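Local coordinates for protein YCGM (Escherichia coli, PDB 1NR9), which is of unknown function but belongs to the fumarylacetoacetate hydrolase (FAH) superfamily and carries a magnesium ion held by acidic side chains, at residues 89-94 / 174-179; 100-105 / 205-210; 139-144 / 210-215. All blocks are in the same frame, centred on the assembly; numbering follows the deposited sequence.

Contact 1. Residues 89-94 / 174-179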
ATOM      1  N   GLU A  89      11.219  20.317  10.999  1.00 49.13           N
ATOM      2  CA  GLU A  89      12.585  20.649  10.595  1.00 53.31           C
ATOM      3  C   GLU A  89      13.175  19.485   9.808  1.00 50.44           C
ATOM      4  O   GLU A  89      13.927  19.683   8.854  1.00 51.82           O
ATOM      5  CB  GLU A  89      13.489  20.939  11.794  1.00 59.02           C
ATOM      6  CG  GLU A  89      14.851  21.483  11.352  1.00 77.57           C
ATOM      7  CD  GLU A  89      15.911  21.443  12.439  1.00 88.12           C
ATOM      8  OE1 GLU A  89      15.655  21.961  13.547  1.00 96.29           O
ATOM      9  OE2 GLU A  89      17.008  20.902  12.175  1.00 94.47           O
ATOM     10  N   HIS A  90      12.831  18.271  10.227  1.00 47.62           N
ATOM     11  CA  HIS A  90      13.301  17.060   9.566  1.00 43.90           C
ATOM     12  C   HIS A  90      12.675  16.958   8.178  1.00 39.30           C
ATOM     13  O   HIS A  90      13.375  16.745   7.186  1.00 36.94           O
ATOM     14  CB  HIS A  90      12.940  15.842  10.416  1.00 47.47           C
ATOM     15  CG  HIS A  90      13.733  15.735  11.682  1.00 52.23           C
ATOM     16  ND1 HIS A  90      13.271  15.072  12.800  1.00 53.10           N
ATOM     17  CD2 HIS A  90      14.972  16.184  11.997  1.00 51.76           C
ATOM     18  CE1 HIS A  90      14.189  15.117  13.747  1.00 53.59           C
ATOM     19  NE2 HIS A  90      15.232  15.786  13.286  1.00 53.95           N
ATOM     20  N   VAL A  91      11.355  17.118   8.116  1.00 34.40           N
ATOM     21  CA  VAL A  91      10.646  17.068   6.848  1.00 32.41           C
ATOM     22  C   VAL A  91      11.373  18.001   5.897  1.00 33.70           C
ATOM     23  O   VAL A  91      11.919  17.555   4.882  1.00 33.05           O
ATOM     24  CB  VAL A  91       9.168  17.541   6.984  1.00 31.24           C
ATOM     25  CG1 VAL A  91       8.518  17.654   5.598  1.00 25.22           C
ATOM     26  CG2 VAL A  91       8.379  16.552   7.851  1.00 28.71           C
ATOM     27  N   ARG A  92      11.388  19.292   6.246  1.00 35.93           N
ATOM     28  CA  ARG A  92      12.046  20.320   5.444  1.00 38.93           C
ATOM     29  C   ARG A  92      13.346  19.799   4.848  1.00 40.23           C
ATOM     30  O   ARG A  92      13.466  19.650   3.630  1.00 41.59           O
ATOM     31  CB  ARG A  92      12.336  21.562   6.296  1.00 39.40           C
ATOM     32  CG  ARG A  92      11.156  22.514   6.462  1.00 47.59           C
ATOM     33  CD  ARG A  92      11.388  23.498   7.610  1.00 54.38           C
ATOM     34  NE  ARG A  92      12.600  24.294   7.439  1.00 61.86           N
ATOM     35  CZ  ARG A  92      12.741  25.264   6.539  1.00 65.89           C
ATOM     36  NH1 ARG A  92      11.736  25.561   5.724  1.00 64.49           N
ATOM     37  NH2 ARG A  92      13.886  25.941   6.456  1.00 67.02           N
ATOM     38  N   LYS A  93      14.307  19.505   5.716  1.00 42.41           N
ATOM     39  CA  LYS A  93      15.617  19.017   5.299  1.00 45.40           C
ATOM     40  C   LYS A  93      15.613  17.749   4.447  1.00 44.37           C
ATOM     41  O   LYS A  93      16.562  17.495   3.699  1.00 46.51           O
ATOM     42  CB  LYS A  93      16.495  18.786   6.533  1.00 49.83           C
ATOM     43  CG  LYS A  93      17.241  20.021   7.013  1.00 58.47           C
ATOM     44  CD  LYS A  93      18.280  20.444   5.987  1.00 66.36           C
ATOM     45  CE  LYS A  93      19.115  21.604   6.481  1.00 72.62           C
ATOM     46  NZ  LYS A  93      20.123  22.011   5.463  1.00 75.45           N
ATOM     47  N   ALA A  94      14.546  16.963   4.536  1.00 42.52           N
ATOM     48  CA  ALA A  94      14.485  15.711   3.797  1.00 37.63           C
ATOM     49  C   ALA A  94      13.857  15.704   2.405  1.00 35.26           C
ATOM     50  O   ALA A  94      14.266  14.903   1.562  1.00 32.73           O
ATOM     51  CB  ALA A  94      13.811  14.653   4.659  1.00 39.03           C
ATOM     52  N   LEU A 174       1.724  18.177   6.632  1.00 33.30           N
ATOM     53  CA  LEU A 174       1.098  16.936   6.190  1.00 30.11           C
ATOM     54  C   LEU A 174       2.108  15.792   6.232  1.00 29.18           C
ATOM     55  O   LEU A 174       1.841  14.752   6.836  1.00 29.11           O
ATOM     56  CB  LEU A 174       0.535  17.103   4.773  1.00 28.72           C
ATOM     57  CG  LEU A 174      -0.285  15.964   4.153  1.00 27.49           C
ATOM     58  CD1 LEU A 174      -1.463  15.596   5.054  1.00 25.26           C
ATOM     59  CD2 LEU A 174      -0.775  16.401   2.781  1.00 23.31           C
ATOM     60  N   ILE A 175       3.266  15.985   5.598  1.00 25.74           N
ATOM     61  CA  ILE A 175       4.302  14.952   5.598  1.00 24.16           C
ATOM     62  C   ILE A 175       4.675  14.592   7.029  1.00 24.65           C
ATOM     63  O   ILE A 175       4.837  13.418   7.362  1.00 26.73           O
ATOM     64  CB  ILE A 175       5.568  15.413   4.844  1.00 23.62           C
ATOM     65  CG1 ILE A 175       5.282  15.445   3.344  1.00 23.54           C
ATOM     66  CG2 ILE A 175       6.740  14.486   5.142  1.00 19.97           C
ATOM     67  CD1 ILE A 175       6.448  15.939   2.503  1.00 26.08           C
ATOM     68  N   ALA A 176       4.815  15.605   7.874  1.00 24.30           N
ATOM     69  CA  ALA A 176       5.149  15.373   9.271  1.00 23.49           C
ATOM     70  C   ALA A 176       4.064  14.501   9.884  1.00 20.50           C
ATOM     71  O   ALA A 176       4.366  13.553  10.588  1.00 22.61           O
ATOM     72  CB  ALA A 176       5.250  16.695  10.016  1.00 22.84           C
ATOM     73  N   TYR A 177       2.803  14.826   9.608  1.00 19.55           N
ATOM     74  CA  TYR A 177       1.656  14.055  10.115  1.00 20.35           C
ATOM     75  C   TYR A 177       1.677  12.608   9.582  1.00 20.85           C
ATOM     76  O   TYR A 177       1.481  11.647  10.336  1.00 18.18           O
ATOM     77  CB  TYR A 177       0.350  14.738   9.697  1.00 21.59           C
ATOM     78  CG  TYR A 177      -0.886  13.959  10.061  1.00 22.78           C
ATOM     79  CD1 TYR A 177      -1.288  13.833  11.388  1.00 21.19           C
ATOM     80  CD2 TYR A 177      -1.633  13.308   9.079  1.00 24.13           C
ATOM     81  CE1 TYR A 177      -2.397  13.074  11.734  1.00 22.26           C
ATOM     82  CE2 TYR A 177      -2.740  12.544   9.413  1.00 27.64           C
ATOM     83  CZ  TYR A 177      -3.115  12.430  10.747  1.00 26.79           C
ATOM     84  OH  TYR A 177      -4.192  11.647  11.082  1.00 29.52           O
HETATM   85  N   MSE A 178       1.925  12.460   8.279  1.00 20.97           N
HETATM   86  CA  MSE A 178       1.993  11.142   7.658  1.00 21.54           C
HETATM   87  C   MSE A 178       2.982  10.242   8.377  1.00 21.71           C
HETATM   88  O   MSE A 178       2.657   9.109   8.716  1.00 20.89           O
HETATM   89  CB  MSE A 178       2.408  11.255   6.190  1.00 20.48           C
HETATM   90  CG  MSE A 178       1.352  11.900   5.305  1.00 22.79           C
HETATM   91 SE   MSE A 178       1.922  12.244   3.480  0.95 25.58          SE
HETATM   92  CE  MSE A 178       0.162  12.139   2.656  1.00 16.19           C
ATOM     93  N   SER A 179       4.190  10.747   8.607  1.00 24.10           N
ATOM     94  CA  SER A 179       5.223   9.958   9.262  1.00 27.13           C
ATOM     95  C   SER A 179       4.774   9.351  10.577  1.00 29.32           C
ATOM     96  O   SER A 179       5.404   8.418  11.074  1.00 29.00           O
ATOM     97  CB  SER A 179       6.487  10.795   9.482  1.00 27.15           C
ATOM     98  OG  SER A 179       6.232  11.915  10.304  1.00 29.23           O
TER
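V91 on helix 88-94 meets I175 and A176 on helix 171-178, and the contact between the two segments is entirely apolar. The two methyls of the valine divide the contact unequally: CG1 lies on I175, and CG2 lies mainly on A176 while also brushing I175 CG2. CG1 is anti to the backbone N (chi1 172°), which carries it to the isoleucine: V91 CG1 stands 3.7 Å from I175 CG2 and 3.8 Å from I175 CB, the two side chains passing each other at a slant. The other branch goes to the alanine, with V91 CG2 3.8 Å from A176 CB and 3.7 Å from A176 N, a van der Waals contact with the helix backbone itself. Small A176 suits this place because its lone methyl lets the valine come down on the main chain; the CA atoms of V91 and A176 are 6.2 Å apart. V91 also touches V172, about one turn before I175 and A176 on helix 171-178, while I175 extends the apolar patch to L83 and V190.

Polar bonds gather at the end of the second segment. The hydroxyl of S179 accepts a hydrogen bond from the N of A86, so a short side chain ties this end of the segment to the chain leading into helix 88-94. Y177 turns elsewhere, its OH bonded to E42 and to K122 of the second subunit.

Taken together, this is local helix-to-helix packing through beta-branched and small residues, joining two short helices at the periphery of an FAH-type fold, with the second helix also taking part in the dimer interface.

Contact 2. Residues 100-105 / 205-210. With MG (magnesium ion), chain E.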
ATOM      1  N   VAL A 100       4.786  16.454 -10.728  1.00 24.17           N
ATOM      2  CA  VAL A 100       3.327  16.305 -10.768  1.00 24.44           C
ATOM      3  C   VAL A 100       2.846  14.891 -10.993  1.00 26.07           C
ATOM      4  O   VAL A 100       3.488  14.094 -11.685  1.00 27.12           O
ATOM      5  CB  VAL A 100       2.670  17.141 -11.872  1.00 23.99           C
ATOM      6  CG1 VAL A 100       2.489  18.540 -11.408  1.00 26.29           C
ATOM      7  CG2 VAL A 100       3.500  17.077 -13.140  1.00 25.12           C
ATOM      8  N   ALA A 101       1.682  14.593 -10.435  1.00 25.13           N
ATOM      9  CA  ALA A 101       1.115  13.270 -10.575  1.00 26.38           C
ATOM     10  C   ALA A 101      -0.383  13.314 -10.791  1.00 28.43           C
ATOM     11  O   ALA A 101      -1.036  14.356 -10.655  1.00 28.82           O
ATOM     12  CB  ALA A 101       1.421  12.442  -9.340  1.00 25.40           C
ATOM     13  N   LEU A 102      -0.915  12.157 -11.149  1.00 26.96           N
ATOM     14  CA  LEU A 102      -2.334  11.998 -11.334  1.00 24.14           C
ATOM     15  C   LEU A 102      -2.690  10.919 -10.340  1.00 25.55           C
ATOM     16  O   LEU A 102      -2.163   9.808 -10.399  1.00 23.28           O
ATOM     17  CB  LEU A 102      -2.666  11.523 -12.747  1.00 21.81           C
ATOM     18  CG  LEU A 102      -2.523  12.515 -13.897  1.00 18.81           C
ATOM     19  CD1 LEU A 102      -3.198  11.934 -15.139  1.00 14.71           C
ATOM     20  CD2 LEU A 102      -3.181  13.836 -13.518  1.00 16.79           C
ATOM     21  N   ASP A 103      -3.547  11.268  -9.394  1.00 27.90           N
ATOM     22  CA  ASP A 103      -3.998  10.318  -8.401  1.00 27.14           C
ATOM     23  C   ASP A 103      -5.183   9.670  -9.094  1.00 27.89           C
ATOM     24  O   ASP A 103      -6.340   9.982  -8.830  1.00 32.47           O
ATOM     25  CB  ASP A 103      -4.405  11.064  -7.125  1.00 28.06           C
ATOM     26  CG  ASP A 103      -5.076  10.175  -6.092  1.00 28.66           C
ATOM     27  OD1 ASP A 103      -4.891   8.935  -6.137  1.00 26.93           O
ATOM     28  OD2 ASP A 103      -5.779  10.737  -5.221  1.00 28.71           O
ATOM     29  N   LEU A 104      -4.864   8.803 -10.044  1.00 24.75           N
ATOM     30  CA  LEU A 104      -5.864   8.088 -10.807  1.00 24.07           C
ATOM     31  C   LEU A 104      -6.708   7.265  -9.851  1.00 24.93           C
ATOM     32  O   LEU A 104      -6.164   6.540  -9.017  1.00 27.15           O
ATOM     33  CB  LEU A 104      -5.174   7.173 -11.807  1.00 24.03           C
ATOM     34  CG  LEU A 104      -5.175   7.638 -13.258  1.00 22.52           C
ATOM     35  CD1 LEU A 104      -5.110   9.153 -13.344  1.00 21.27           C
ATOM     36  CD2 LEU A 104      -3.995   6.981 -13.971  1.00 23.21           C
ATOM     37  N   THR A 105      -8.028   7.371  -9.969  1.00 25.35           N
ATOM     38  CA  THR A 105      -8.914   6.636  -9.086  1.00 25.31           C
ATOM     39  C   THR A 105     -10.160   6.077  -9.762  1.00 25.83           C
ATOM     40  O   THR A 105     -10.708   6.686 -10.679  1.00 27.28           O
ATOM     41  CB  THR A 105      -9.337   7.517  -7.874  1.00 25.03           C
ATOM     42  OG1 THR A 105     -10.702   7.248  -7.534  1.00 26.09           O
ATOM     43  CG2 THR A 105      -9.171   8.991  -8.185  1.00 23.44           C
ATOM     44  N   ASP A 205      -8.365  10.124 -24.973  1.00 33.09           N
ATOM     45  CA  ASP A 205      -8.202  11.497 -24.512  1.00 31.87           C
ATOM     46  C   ASP A 205      -6.726  11.881 -24.473  1.00 30.79           C
ATOM     47  O   ASP A 205      -5.858  11.040 -24.219  1.00 31.42           O
ATOM     48  CB  ASP A 205      -8.778  11.698 -23.098  1.00 33.30           C
ATOM     49  CG  ASP A 205     -10.292  11.596 -23.043  1.00 35.81           C
ATOM     50  OD1 ASP A 205     -10.982  12.123 -23.945  1.00 39.60           O
ATOM     51  OD2 ASP A 205     -10.796  10.998 -22.071  1.00 39.71           O
ATOM     52  N   GLU A 206      -6.447  13.151 -24.738  1.00 29.12           N
ATOM     53  CA  GLU A 206      -5.096  13.663 -24.661  1.00 28.40           C
ATOM     54  C   GLU A 206      -5.206  14.618 -23.494  1.00 29.19           C
ATOM     55  O   GLU A 206      -6.198  15.338 -23.386  1.00 30.21           O
ATOM     56  CB  GLU A 206      -4.702  14.421 -25.927  1.00 29.61           C
ATOM     57  CG  GLU A 206      -3.286  14.992 -25.871  1.00 35.50           C
ATOM     58  CD  GLU A 206      -2.697  15.320 -27.243  1.00 38.55           C
ATOM     59  OE1 GLU A 206      -3.328  16.085 -28.000  1.00 43.90           O
ATOM     60  OE2 GLU A 206      -1.595  14.819 -27.566  1.00 39.32           O
ATOM     61  N   LEU A 207      -4.223  14.602 -22.599  1.00 28.53           N
ATOM     62  CA  LEU A 207      -4.241  15.492 -21.445  1.00 26.98           C
ATOM     63  C   LEU A 207      -2.885  16.098 -21.181  1.00 25.48           C
ATOM     64  O   LEU A 207      -1.864  15.435 -21.335  1.00 27.27           O
ATOM     65  CB  LEU A 207      -4.704  14.755 -20.188  1.00 23.84           C
ATOM     66  CG  LEU A 207      -3.981  13.466 -19.817  1.00 22.35           C
ATOM     67  CD1 LEU A 207      -3.516  13.523 -18.376  1.00 21.72           C
ATOM     68  CD2 LEU A 207      -4.923  12.293 -20.025  1.00 22.50           C
ATOM     69  N   THR A 208      -2.873  17.369 -20.796  1.00 23.05           N
ATOM     70  CA  THR A 208      -1.617  18.026 -20.496  1.00 25.39           C
ATOM     71  C   THR A 208      -1.679  18.507 -19.029  1.00 24.02           C
ATOM     72  O   THR A 208      -2.611  19.194 -18.618  1.00 26.21           O
ATOM     73  CB  THR A 208      -1.333  19.182 -21.500  1.00 25.53           C
ATOM     74  OG1 THR A 208      -2.044  20.356 -21.121  1.00 30.05           O
ATOM     75  CG2 THR A 208      -1.788  18.796 -22.882  1.00 21.92           C
ATOM     76  N   VAL A 209      -0.708  18.073 -18.232  1.00 25.24           N
ATOM     77  CA  VAL A 209      -0.633  18.418 -16.817  1.00 26.82           C
ATOM     78  C   VAL A 209       0.374  19.550 -16.664  1.00 26.40           C
ATOM     79  O   VAL A 209       1.332  19.640 -17.438  1.00 25.62           O
ATOM     80  CB  VAL A 209      -0.174  17.200 -15.982  1.00 26.40           C
ATOM     81  CG1 VAL A 209       1.202  16.763 -16.420  1.00 29.02           C
ATOM     82  CG2 VAL A 209      -0.149  17.551 -14.512  1.00 30.88           C
ATOM     83  N   THR A 210       0.173  20.415 -15.673  1.00 28.79           N
ATOM     84  CA  THR A 210       1.079  21.545 -15.493  1.00 30.86           C
ATOM     85  C   THR A 210       1.260  22.012 -14.072  1.00 32.02           C
ATOM     86  O   THR A 210       0.291  22.127 -13.323  1.00 32.97           O
ATOM     87  CB  THR A 210       0.594  22.754 -16.292  1.00 30.42           C
ATOM     88  OG1 THR A 210       0.845  22.533 -17.678  1.00 34.28           O
ATOM     89  CG2 THR A 210       1.301  24.015 -15.842  1.00 32.99           C
TER
HETATM   90 MG    MG E 301      -6.962  12.232  -3.663  0.95 23.22          MG
HETATM   91  O   HOH W   1      -4.434  12.302  -3.509  1.00 23.11           O
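V100 and L102 face V209 and L207 with aliphatic branches alone, so no flat group lies in the interface; the one that matters nearby is the carboxylate of D103, just past the end of strand 95-102. Its two oxygens divide the work. D103 OD2 binds the magnesium ion at 2.5 Å and also accepts a hydrogen bond from K124, whereas OD1 forms a salt bridge with K48. In the model E72 and a water, whose oxygen is 2.5 Å from the magnesium, are bound to the metal as well. D103 centres an inverse gamma turn; with CG anti to the backbone N (chi1 172°), the carboxylate extends away from the main chain to the metal.

The packing consists of two pairs that reach tip to tip between strands of different sheets. In the first, V209 CG2 touches V100 CB and V100 CG2, each at 3.9 Å. In the second, the meeting is methyl to methyl, L102 CD1 to L207 CD1 at 3.6 Å. The longer leucines suit the point where the strands lie farther apart, while the compact valines fill the nearer end, where the CA atoms of V100 and T210 are 7.4 Å from each other. L150 and L152 of strand 149-154, beside strand 206-211, continue the same apolar layer against V100 and L102.

A101 points its methyl away from the second segment, onto L132. The chemistry is thus split: van der Waals contact joins the four-stranded sheet to the mixed sheet, and just beyond the end of strand 95-102 D103 supplies a carboxylate ligand, its oxygens held by the magnesium and by K124 and K48.

Contact 3. Residues 139-144 / 210-215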
ATOM      1  N   ALA A 139      16.376  22.257  -4.053  1.00 49.64           N
ATOM      2  CA  ALA A 139      17.110  23.510  -4.187  1.00 50.43           C
ATOM      3  C   ALA A 139      17.421  23.800  -5.652  1.00 49.57           C
ATOM      4  O   ALA A 139      18.562  24.064  -6.028  1.00 50.18           O
ATOM      5  CB  ALA A 139      18.396  23.449  -3.366  1.00 55.99           C
ATOM      6  N   GLU A 140      16.385  23.750  -6.477  1.00 45.18           N
ATOM      7  CA  GLU A 140      16.518  23.997  -7.904  1.00 43.59           C
ATOM      8  C   GLU A 140      15.123  24.368  -8.377  1.00 41.29           C
ATOM      9  O   GLU A 140      14.921  24.805  -9.507  1.00 41.09           O
ATOM     10  CB  GLU A 140      17.018  22.733  -8.606  1.00 45.56           C
ATOM     11  CG  GLU A 140      17.513  22.943 -10.029  1.00 46.91           C
ATOM     12  CD  GLU A 140      18.460  21.839 -10.489  1.00 48.55           C
ATOM     13  OE1 GLU A 140      19.508  21.634  -9.834  1.00 50.52           O
ATOM     14  OE2 GLU A 140      18.162  21.180 -11.507  1.00 51.12           O
ATOM     15  N   PHE A 141      14.164  24.199  -7.474  1.00 40.15           N
ATOM     16  CA  PHE A 141      12.771  24.516  -7.740  1.00 39.25           C
ATOM     17  C   PHE A 141      12.630  26.024  -7.632  1.00 42.58           C
ATOM     18  O   PHE A 141      12.801  26.599  -6.551  1.00 40.79           O
ATOM     19  CB  PHE A 141      11.880  23.837  -6.695  1.00 35.34           C
ATOM     20  CG  PHE A 141      10.406  24.002  -6.938  1.00 30.54           C
ATOM     21  CD1 PHE A 141       9.760  23.251  -7.913  1.00 27.18           C
ATOM     22  CD2 PHE A 141       9.658  24.907  -6.183  1.00 30.34           C
ATOM     23  CE1 PHE A 141       8.386  23.395  -8.135  1.00 24.01           C
ATOM     24  CE2 PHE A 141       8.283  25.060  -6.397  1.00 27.27           C
ATOM     25  CZ  PHE A 141       7.649  24.298  -7.380  1.00 26.97           C
ATOM     26  N   THR A 142      12.336  26.675  -8.750  1.00 47.32           N
ATOM     27  CA  THR A 142      12.172  28.118  -8.728  1.00 50.49           C
ATOM     28  C   THR A 142      10.743  28.420  -8.313  1.00 49.69           C
ATOM     29  O   THR A 142       9.800  28.073  -9.024  1.00 49.41           O
ATOM     30  CB  THR A 142      12.416  28.745 -10.114  1.00 53.07           C
ATOM     31  OG1 THR A 142      13.724  28.393 -10.582  1.00 59.66           O
ATOM     32  CG2 THR A 142      12.312  30.258 -10.029  1.00 60.24           C
ATOM     33  N   GLY A 143      10.582  29.053  -7.157  1.00 45.85           N
ATOM     34  CA  GLY A 143       9.247  29.386  -6.699  1.00 44.97           C
ATOM     35  C   GLY A 143       8.902  28.776  -5.360  1.00 43.49           C
ATOM     36  O   GLY A 143       9.688  28.014  -4.789  1.00 44.01           O
ATOM     37  N   ASP A 144       7.716  29.102  -4.856  1.00 40.86           N
ATOM     38  CA  ASP A 144       7.283  28.590  -3.565  1.00 40.34           C
ATOM     39  C   ASP A 144       6.369  27.382  -3.706  1.00 39.27           C
ATOM     40  O   ASP A 144       5.191  27.506  -4.068  1.00 39.98           O
ATOM     41  CB  ASP A 144       6.580  29.693  -2.767  1.00 44.56           C
ATOM     42  CG  ASP A 144       5.945  29.178  -1.483  1.00 46.92           C
ATOM     43  OD1 ASP A 144       6.399  28.134  -0.960  1.00 49.16           O
ATOM     44  OD2 ASP A 144       4.998  29.830  -0.990  1.00 47.81           O
ATOM     45  N   THR A 210       0.173  20.415 -15.673  1.00 28.79           N
ATOM     46  CA  THR A 210       1.079  21.545 -15.493  1.00 30.86           C
ATOM     47  C   THR A 210       1.260  22.012 -14.072  1.00 32.02           C
ATOM     48  O   THR A 210       0.291  22.127 -13.323  1.00 32.97           O
ATOM     49  CB  THR A 210       0.594  22.754 -16.292  1.00 30.42           C
ATOM     50  OG1 THR A 210       0.845  22.533 -17.678  1.00 34.28           O
ATOM     51  CG2 THR A 210       1.301  24.015 -15.842  1.00 32.99           C
ATOM     52  N   PHE A 211       2.503  22.298 -13.702  1.00 34.56           N
ATOM     53  CA  PHE A 211       2.775  22.815 -12.373  1.00 37.87           C
ATOM     54  C   PHE A 211       3.928  23.803 -12.469  1.00 41.81           C
ATOM     55  O   PHE A 211       4.988  23.491 -13.021  1.00 43.31           O
ATOM     56  CB  PHE A 211       3.044  21.672 -11.371  1.00 34.95           C
ATOM     57  CG  PHE A 211       4.470  21.186 -11.328  1.00 32.62           C
ATOM     58  CD1 PHE A 211       5.326  21.597 -10.308  1.00 31.55           C
ATOM     59  CD2 PHE A 211       4.955  20.308 -12.290  1.00 29.43           C
ATOM     60  CE1 PHE A 211       6.651  21.139 -10.251  1.00 28.70           C
ATOM     61  CE2 PHE A 211       6.276  19.845 -12.239  1.00 28.22           C
ATOM     62  CZ  PHE A 211       7.124  20.263 -11.215  1.00 26.72           C
ATOM     63  N   ASP A 212       3.670  25.017 -11.977  1.00 46.21           N
ATOM     64  CA  ASP A 212       4.621  26.128 -11.973  1.00 49.63           C
ATOM     65  C   ASP A 212       5.633  26.200 -13.107  1.00 46.79           C
ATOM     66  O   ASP A 212       6.823  25.931 -12.921  1.00 46.93           O
ATOM     67  CB  ASP A 212       5.372  26.187 -10.641  1.00 61.61           C
ATOM     68  CG  ASP A 212       4.759  27.185  -9.673  1.00 73.82           C
ATOM     69  OD1 ASP A 212       5.394  27.472  -8.634  1.00 83.29           O
ATOM     70  OD2 ASP A 212       3.643  27.679  -9.955  1.00 82.69           O
ATOM     71  N   GLY A 213       5.160  26.570 -14.286  1.00 43.85           N
ATOM     72  CA  GLY A 213       6.063  26.710 -15.414  1.00 42.33           C
ATOM     73  C   GLY A 213       6.489  25.443 -16.130  1.00 41.27           C
ATOM     74  O   GLY A 213       7.274  25.505 -17.082  1.00 40.27           O
ATOM     75  N   HIS A 214       5.978  24.295 -15.694  1.00 38.69           N
ATOM     76  CA  HIS A 214       6.333  23.032 -16.326  1.00 36.11           C
ATOM     77  C   HIS A 214       5.121  22.266 -16.840  1.00 36.42           C
ATOM     78  O   HIS A 214       4.101  22.136 -16.141  1.00 36.59           O
ATOM     79  CB  HIS A 214       7.119  22.180 -15.340  1.00 36.41           C
ATOM     80  CG  HIS A 214       8.462  22.744 -15.012  1.00 37.91           C
ATOM     81  ND1 HIS A 214       9.518  22.706 -15.896  1.00 37.67           N
ATOM     82  CD2 HIS A 214       8.914  23.391 -13.912  1.00 39.30           C
ATOM     83  CE1 HIS A 214      10.566  23.304 -15.356  1.00 39.26           C
ATOM     84  NE2 HIS A 214      10.226  23.729 -14.153  1.00 40.14           N
ATOM     85  N   SER A 215       5.232  21.760 -18.067  1.00 35.68           N
ATOM     86  CA  SER A 215       4.145  21.010 -18.673  1.00 35.25           C
ATOM     87  C   SER A 215       4.593  19.762 -19.401  1.00 36.18           C
ATOM     88  O   SER A 215       5.713  19.673 -19.906  1.00 39.20           O
ATOM     89  CB  SER A 215       3.372  21.883 -19.654  1.00 33.01           C
ATOM     90  OG  SER A 215       2.843  23.022 -19.011  1.00 36.68           O
TER
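F211 reaches the loop 139-144 through the rim of its ring: its CE1 lies 3.5 Å from F141 CE1, each atom near the plane of the other ring, so the phenylalanines meet edge to edge and are not stacked. The CG of F141 is anti to its backbone N (chi1 -175°), which swings that ring toward the hairpin, and I136 touches both aromatics.

D212 follows in the turn. Its OD1 sits 4.1 Å from F141 CZ, the carboxylate plane tilted 19° from that of the ring although the two side chains run at about a right angle. This is a loose contact; the acid's strong partners are the hydroxyl of T148, at OD1, and the backbone N of T149, at OD2.

G213 completes the type I' turn from F211 to H214. Both central residues have positive phi; aspartate tolerates this at the first position, and at G213 glycine is called for because a side chain would run into the preceding carbonyl O. The turn is closed by F211 N to H214 O at 2.9 Å and H214 N to F211 O at 3.0 Å. H214 resumes the strand and sets its ring against W9.

Between the two segments the attraction is probably mainly dispersion between aromatic edges, while the carboxylate of D212 is engaged in hydrogen bonds that fasten the hairpin tip to the start of strand 149-154.

Contacts 2 and 3 both use strand 206-211 of the four-stranded sheet, their centres about 17 Å apart. They share T210 on that strand, and V100 of contact 2 packs directly against the ring of F211 in contact 3, so the apolar layer between the sheets runs on to the hairpin tip. Contact 1 stands apart, its centre about 26 Å from that of contact 2 and about 20 Å from that of contact 3, without touching either. It is nevertheless joined to contact 2 along the chain, since helix 88-94 leads straight into strand 95-102. Of the three, contact 2 alone contains a magnesium ligand, D103.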